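Local atomic coordinates of shikimate 5-dehydrogenase (Thermus thermophilus, PDB entry 2EV9), a protein that catalyses the reversible NADPH-linked reduction of 3-dehydroshikimate to shikimate, the fourth step of the chorismate pathway that supplies the aromatic amino acids. Residues F4-H9 against N58-L63; G112-G117 against G222-T227. All blocks are in the same frame, centred on the assembly; numbering follows the deposited sequence.

Contact 1 (F4-H9 against N58-L63). With SKM ((3R,4S,5R)-3,4,5-trihydroxycyclohex-1-ene-1-carboxylic acid), chain G.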
loop_
_atom_site.group_PDB
_atom_site.type_symbol
_atom_site.label_atom_id
_atom_site.label_comp_id
_atom_site.label_asym_id
_atom_site.label_seq_id
_atom_site.Cartn_x
_atom_site.Cartn_y
_atom_site.Cartn_z
ATOM N N PHE B 4 -6.371 -12.705 3.770
ATOM C CA PHE B 4 -7.349 -11.820 3.169
ATOM C C PHE B 4 -8.753 -12.270 3.526
ATOM O O PHE B 4 -8.957 -13.381 4.014
ATOM C CB PHE B 4 -7.218 -11.822 1.648
ATOM C CG PHE B 4 -5.883 -11.370 1.149
ATOM C CD1 PHE B 4 -5.066 -12.243 0.439
ATOM C CD2 PHE B 4 -5.451 -10.072 1.368
ATOM C CE1 PHE B 4 -3.832 -11.826 -0.050
ATOM C CE2 PHE B 4 -4.213 -9.640 0.881
ATOM C CZ PHE B 4 -3.406 -10.519 0.172
ATOM N N ALA B 5 -9.727 -11.408 3.263
ATOM C CA ALA B 5 -11.107 -11.747 3.555
ATOM C C ALA B 5 -12.100 -10.789 2.922
ATOM O O ALA B 5 -11.759 -9.670 2.527
ATOM C CB ALA B 5 -11.325 -11.784 5.072
ATOM N N VAL B 6 -13.332 -11.255 2.798
ATOM C CA VAL B 6 -14.398 -10.415 2.288
ATOM C C VAL B 6 -15.320 -10.271 3.488
ATOM O O VAL B 6 -15.730 -11.263 4.081
ATOM C CB VAL B 6 -15.160 -11.060 1.100
ATOM C CG1 VAL B 6 -15.718 -12.416 1.486
ATOM C CG2 VAL B 6 -16.276 -10.137 0.661
ATOM N N LEU B 7 -15.609 -9.032 3.865
ATOM C CA LEU B 7 -16.471 -8.769 5.008
ATOM C C LEU B 7 -17.810 -8.252 4.506
ATOM O O LEU B 7 -17.862 -7.461 3.567
ATOM C CB LEU B 7 -15.826 -7.727 5.925
ATOM C CG LEU B 7 -14.360 -7.916 6.330
ATOM C CD1 LEU B 7 -13.960 -6.769 7.234
ATOM C CD2 LEU B 7 -14.149 -9.244 7.041
ATOM N N GLY B 8 -18.891 -8.709 5.127
ATOM C CA GLY B 8 -20.212 -8.275 4.715
ATOM C C GLY B 8 -21.303 -9.191 5.229
ATOM O O GLY B 8 -21.024 -10.201 5.871
ATOM N N HIS B 9 -22.551 -8.843 4.944
ATOM C CA HIS B 9 -23.671 -9.645 5.400
ATOM C C HIS B 9 -24.792 -9.566 4.374
ATOM O O HIS B 9 -25.401 -8.513 4.196
ATOM C CB HIS B 9 -24.155 -9.125 6.757
ATOM C CG HIS B 9 -25.166 -10.007 7.420
ATOM N ND1 HIS B 9 -24.920 -11.330 7.714
ATOM C CD2 HIS B 9 -26.426 -9.754 7.845
ATOM C CE1 HIS B 9 -25.986 -11.857 8.292
ATOM N NE2 HIS B 9 -26.914 -10.921 8.383
ATOM N N ASN B 58 -11.862 -7.153 1.347
ATOM C CA ASN B 58 -12.829 -6.533 0.463
ATOM C C ASN B 58 -14.038 -6.267 1.334
ATOM O O ASN B 58 -14.240 -6.936 2.347
ATOM C CB ASN B 58 -13.220 -7.471 -0.677
ATOM C CG ASN B 58 -12.225 -7.440 -1.817
ATOM O OD1 ASN B 58 -11.779 -8.481 -2.282
ATOM N ND2 ASN B 58 -11.880 -6.241 -2.279
ATOM N N LEU B 59 -14.829 -5.275 0.958
ATOM C CA LEU B 59 -16.021 -4.957 1.720
ATOM C C LEU B 59 -17.232 -5.050 0.808
ATOM O O LEU B 59 -17.201 -4.564 -0.319
ATOM C CB LEU B 59 -15.920 -3.549 2.311
ATOM C CG LEU B 59 -14.844 -3.297 3.371
ATOM C CD1 LEU B 59 -14.967 -1.852 3.839
ATOM C CD2 LEU B 59 -14.993 -4.255 4.546
ATOM N N THR B 60 -18.285 -5.693 1.297
ATOM C CA THR B 60 -19.516 -5.830 0.535
ATOM C C THR B 60 -20.661 -5.272 1.372
ATOM O O THR B 60 -20.457 -4.827 2.503
ATOM C CB THR B 60 -19.836 -7.301 0.212
ATOM O OG1 THR B 60 -18.639 -8.085 0.278
ATOM C CG2 THR B 60 -20.426 -7.408 -1.194
ATOM N N LEU B 61 -21.865 -5.298 0.815
ATOM C CA LEU B 61 -23.031 -4.802 1.532
ATOM C C LEU B 61 -23.087 -5.517 2.876
ATOM O O LEU B 61 -22.832 -6.718 2.958
ATOM C CB LEU B 61 -24.305 -5.098 0.730
ATOM C CG LEU B 61 -24.234 -4.719 -0.752
ATOM C CD1 LEU B 61 -25.487 -5.200 -1.481
ATOM C CD2 LEU B 61 -24.061 -3.213 -0.888
ATOM N N PRO B 62 -23.416 -4.787 3.950
ATOM C CA PRO B 62 -23.729 -3.355 3.966
ATOM C C PRO B 62 -22.635 -2.553 4.674
ATOM O O PRO B 62 -22.928 -1.758 5.570
ATOM C CB PRO B 62 -25.025 -3.322 4.744
ATOM C CG PRO B 62 -24.708 -4.301 5.861
ATOM C CD PRO B 62 -23.939 -5.438 5.166
ATOM N N LEU B 63 -21.382 -2.754 4.270
ATOM C CA LEU B 63 -20.267 -2.063 4.912
ATOM C C LEU B 63 -19.507 -1.078 4.030
ATOM O O LEU B 63 -18.579 -0.421 4.502
ATOM C CB LEU B 63 -19.273 -3.090 5.449
ATOM C CG LEU B 63 -19.833 -4.312 6.177
ATOM C CD1 LEU B 63 -18.699 -5.275 6.462
ATOM C CD2 LEU B 63 -20.528 -3.898 7.466
HETATM O O12 SKM G . -16.867 -4.754 -4.849
HETATM C C8 SKM G . -16.935 -6.175 -4.799
HETATM C C6 SKM G . -16.282 -6.671 -3.477
HETATM O O7 SKM G . -14.924 -6.235 -3.427
HETATM C C5 SKM G . -16.334 -8.210 -3.395
HETATM C C4 SKM G . -17.709 -8.753 -3.743
HETATM C C1 SKM G . -18.035 -10.131 -3.320
HETATM O O2 SKM G . -17.122 -10.856 -2.651
HETATM O O3 SKM G . -19.122 -10.618 -3.570
HETATM C C10 SKM G . -18.631 -8.053 -4.409
HETATM C C9 SKM G . -18.427 -6.631 -4.896
HETATM O O11 SKM G . -19.249 -5.755 -4.107
#
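V6 pairs with N58 and L7 with L59 in a parallel ladder joining strands 2-8 and 56-59, with the amide of N58 on A5 O at 2.8 Å and that of L7 on N58 O at 2.9 Å, the latter nearly straight at 171°. This is the substrate-binding domain of a shikimate dehydrogenase, and the ladder shows how a parallel strand pair in a mixed sheet lines a pocket where one strand ends. Beyond L59 the pairing carries on without regular strand: L7 O takes the amide of T60 almost head-on, plus a weak bond from T60 OG1, and the amide of H9 reaches L61 O in the carbonyl plane, on a lone pair. The cis peptide before P62 belongs to this turn, which the bond from L63 N to T60 O closes. G8 passes close by, its CA 3.5 Å from L61 O.

The two faces of the sheet differ. On one, L7 CD1 meets L59 CD2 at 3.8 Å as the side chains cross, and L63 CD1 lies against L7 CB, an apolar cluster of leucines. On the other, V6, N58 and T60 face the bound shikimate. The carboxamide of N58 is held at both ends, OD1 by Y33 and ND2 by the carbonyl of N85, and ND2 stands 3.3 Å from ligand O7. S14, S16, K64, N85, D100 and Q235 hydrogen-bond the ligand; K64, the proton acceptor, follows this turn directly. V6 CG2, anti to the backbone N, is directed between ligand and turn, 3.5 Å from shikimate O2 and 3.2 Å from T60 OG1, while T60, a shikimate-binding residue, turns CG2 to ligand O11 at 3.6 Å.

Contact 2 (G112-G117 against G222-T227); sequences GIPLKG and GLKVQT
One polar and one apolar link join K224 and Q226, on edge strand 224-226 of the Rossmann-type NADP-binding domain, to G112 and I113 in the connection between helix 100-110 and strand 119-122. The example illustrates how side chains can tie a loop to a sheet without backbone pairing: the nearest CA atoms, those of I113 and K224, are 6.9 Å apart.

The polar link is a hydrogen bond from K224 NZ to G112 O, 2.9 Å long, although the position of that oxygen is less certain. K224 spans the gap with its chain extended beyond CG, and the ammonium group ends 4.1 Å from P114 CD, the two side chains crossing at about a right angle. G112 itself closes helix 100-110 in a Schellman motif, its positive phi of 79° turning the chain out of the helix.

The apolar contact lies deeper. I113 CD1 meets Q226 CB at 4.0 Å, the two side chains crossing obliquely, and I113 also touches L108 of helix 100-110 and A201 of strand 201-204, bridging helix and sheet. Q226 extends from the strand toward that helix, CG anti to the backbone N, and its NE2 donates to the carbonyl of A107 while standing 4.0 Å from I113 CD1.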
loop_
_atom_site.group_PDB
_atom_site.type_symbol
_atom_site.label_atom_id
_atom_site.label_comp_id
_atom_site.label_asym_id
_atom_site.label_seq_id
_atom_site.Cartn_x
_atom_site.Cartn_y
_atom_site.Cartn_z
ATOM N N GLY B 112 -13.657 -5.831 -25.092
ATOM C CA GLY B 112 -13.927 -5.318 -26.421
ATOM C C GLY B 112 -15.072 -4.333 -26.497
ATOM O O GLY B 112 -15.438 -3.904 -27.586
ATOM N N ILE B 113 -15.648 -3.979 -25.354
ATOM C CA ILE B 113 -16.750 -3.023 -25.328
ATOM C C ILE B 113 -16.175 -1.610 -25.341
ATOM O O ILE B 113 -15.617 -1.145 -24.348
ATOM C CB ILE B 113 -17.633 -3.187 -24.063
ATOM C CG1 ILE B 113 -18.481 -4.460 -24.161
ATOM C CG2 ILE B 113 -18.545 -1.975 -23.901
ATOM C CD1 ILE B 113 -17.697 -5.749 -24.051
ATOM N N PRO B 114 -16.301 -0.906 -26.476
ATOM C CA PRO B 114 -15.784 0.456 -26.602
ATOM C C PRO B 114 -16.404 1.421 -25.603
ATOM O O PRO B 114 -17.588 1.322 -25.281
ATOM C CB PRO B 114 -16.131 0.822 -28.041
ATOM C CG PRO B 114 -16.092 -0.500 -28.742
ATOM C CD PRO B 114 -16.835 -1.374 -27.766
ATOM N N LEU B 115 -15.598 2.352 -25.107
ATOM C CA LEU B 115 -16.113 3.327 -24.166
ATOM C C LEU B 115 -16.677 4.512 -24.937
ATOM O O LEU B 115 -16.350 5.668 -24.668
ATOM C CB LEU B 115 -15.022 3.772 -23.195
ATOM C CG LEU B 115 -14.550 2.705 -22.204
ATOM C CD1 LEU B 115 -13.632 3.360 -21.182
ATOM C CD2 LEU B 115 -15.737 2.055 -21.499
ATOM N N LYS B 116 -17.525 4.200 -25.912
ATOM C CA LYS B 116 -18.167 5.216 -26.730
ATOM C C LYS B 116 -19.552 5.517 -26.160
ATOM O O LYS B 116 -20.395 4.626 -26.038
ATOM C CB LYS B 116 -18.279 4.737 -28.182
ATOM C CG LYS B 116 -16.942 4.653 -28.917
ATOM C CD LYS B 116 -17.142 4.302 -30.390
ATOM C CE LYS B 116 -15.842 4.379 -31.186
ATOM N NZ LYS B 116 -14.804 3.422 -30.699
ATOM N N GLY B 117 -19.766 6.779 -25.794
ATOM C CA GLY B 117 -21.037 7.194 -25.233
ATOM C C GLY B 117 -21.976 7.752 -26.285
ATOM O O GLY B 117 -21.692 7.650 -27.478
ATOM N N GLY B 222 -28.977 -6.882 -31.255
ATOM C CA GLY B 222 -27.713 -6.720 -31.951
ATOM C C GLY B 222 -26.659 -5.888 -31.247
ATOM O O GLY B 222 -25.682 -5.483 -31.873
ATOM N N LEU B 223 -26.843 -5.623 -29.958
ATOM C CA LEU B 223 -25.860 -4.837 -29.211
ATOM C C LEU B 223 -24.743 -5.736 -28.684
ATOM O O LEU B 223 -24.914 -6.953 -28.569
ATOM C CB LEU B 223 -26.521 -4.137 -28.022
ATOM C CG LEU B 223 -27.732 -3.237 -28.265
ATOM C CD1 LEU B 223 -28.223 -2.700 -26.931
ATOM C CD2 LEU B 223 -27.360 -2.099 -29.193
ATOM N N LYS B 224 -23.591 -5.144 -28.383
ATOM C CA LYS B 224 -22.490 -5.915 -27.814
ATOM C C LYS B 224 -22.877 -6.090 -26.354
ATOM O O LYS B 224 -23.431 -5.171 -25.741
ATOM C CB LYS B 224 -21.158 -5.156 -27.903
ATOM C CG LYS B 224 -20.372 -5.382 -29.183
ATOM C CD LYS B 224 -18.964 -4.797 -29.061
ATOM C CE LYS B 224 -18.109 -5.121 -30.284
ATOM N NZ LYS B 224 -16.697 -4.659 -30.134
ATOM N N VAL B 225 -22.607 -7.261 -25.791
ATOM C CA VAL B 225 -22.973 -7.494 -24.404
ATOM C C VAL B 225 -21.857 -8.076 -23.552
ATOM O O VAL B 225 -20.980 -8.779 -24.048
ATOM C CB VAL B 225 -24.181 -8.444 -24.304
ATOM C CG1 VAL B 225 -25.390 -7.816 -24.959
ATOM C CG2 VAL B 225 -23.846 -9.773 -24.968
ATOM N N GLN B 226 -21.904 -7.772 -22.259
ATOM C CA GLN B 226 -20.934 -8.291 -21.310
ATOM C C GLN B 226 -21.680 -8.623 -20.022
ATOM O O GLN B 226 -22.526 -7.852 -19.563
ATOM C CB GLN B 226 -19.834 -7.260 -21.025
ATOM C CG GLN B 226 -18.703 -7.821 -20.179
ATOM C CD GLN B 226 -17.567 -6.838 -19.978
ATOM O OE1 GLN B 226 -17.731 -5.808 -19.323
ATOM N NE2 GLN B 226 -16.409 -7.148 -20.549
ATOM N N THR B 227 -21.381 -9.781 -19.447
ATOM C CA THR B 227 -22.033 -10.186 -18.210
ATOM C C THR B 227 -21.390 -9.445 -17.047
ATOM O O THR B 227 -20.495 -8.621 -17.242
ATOM C CB THR B 227 -21.885 -11.698 -17.960
ATOM O OG1 THR B 227 -20.506 -12.004 -17.714
ATOM C CG2 THR B 227 -22.371 -12.483 -19.166
#

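Overall arrangement
Contact 1 and contact 2 belong to different domains and lie on opposite sides of the chain's centre, their own centres about 29 Å apart and their nearest atoms about 16 Å. Contact 1 is mostly buried and joins two adjacent strands of the mixed sheet by backbone hydrogen bonds, its substrate-facing side partly polar. Contact 2 is only partly buried, sits at the outer strand of the parallel sheet, and rests on the K224 bond to a loop carbonyl and on the I113–Q226 packing. They share no helix or strand. Contact 1 is thus a backbone pairing inside a sheet; in contact 2 the edge strand, paired on its inner side, reaches the loop through side chains.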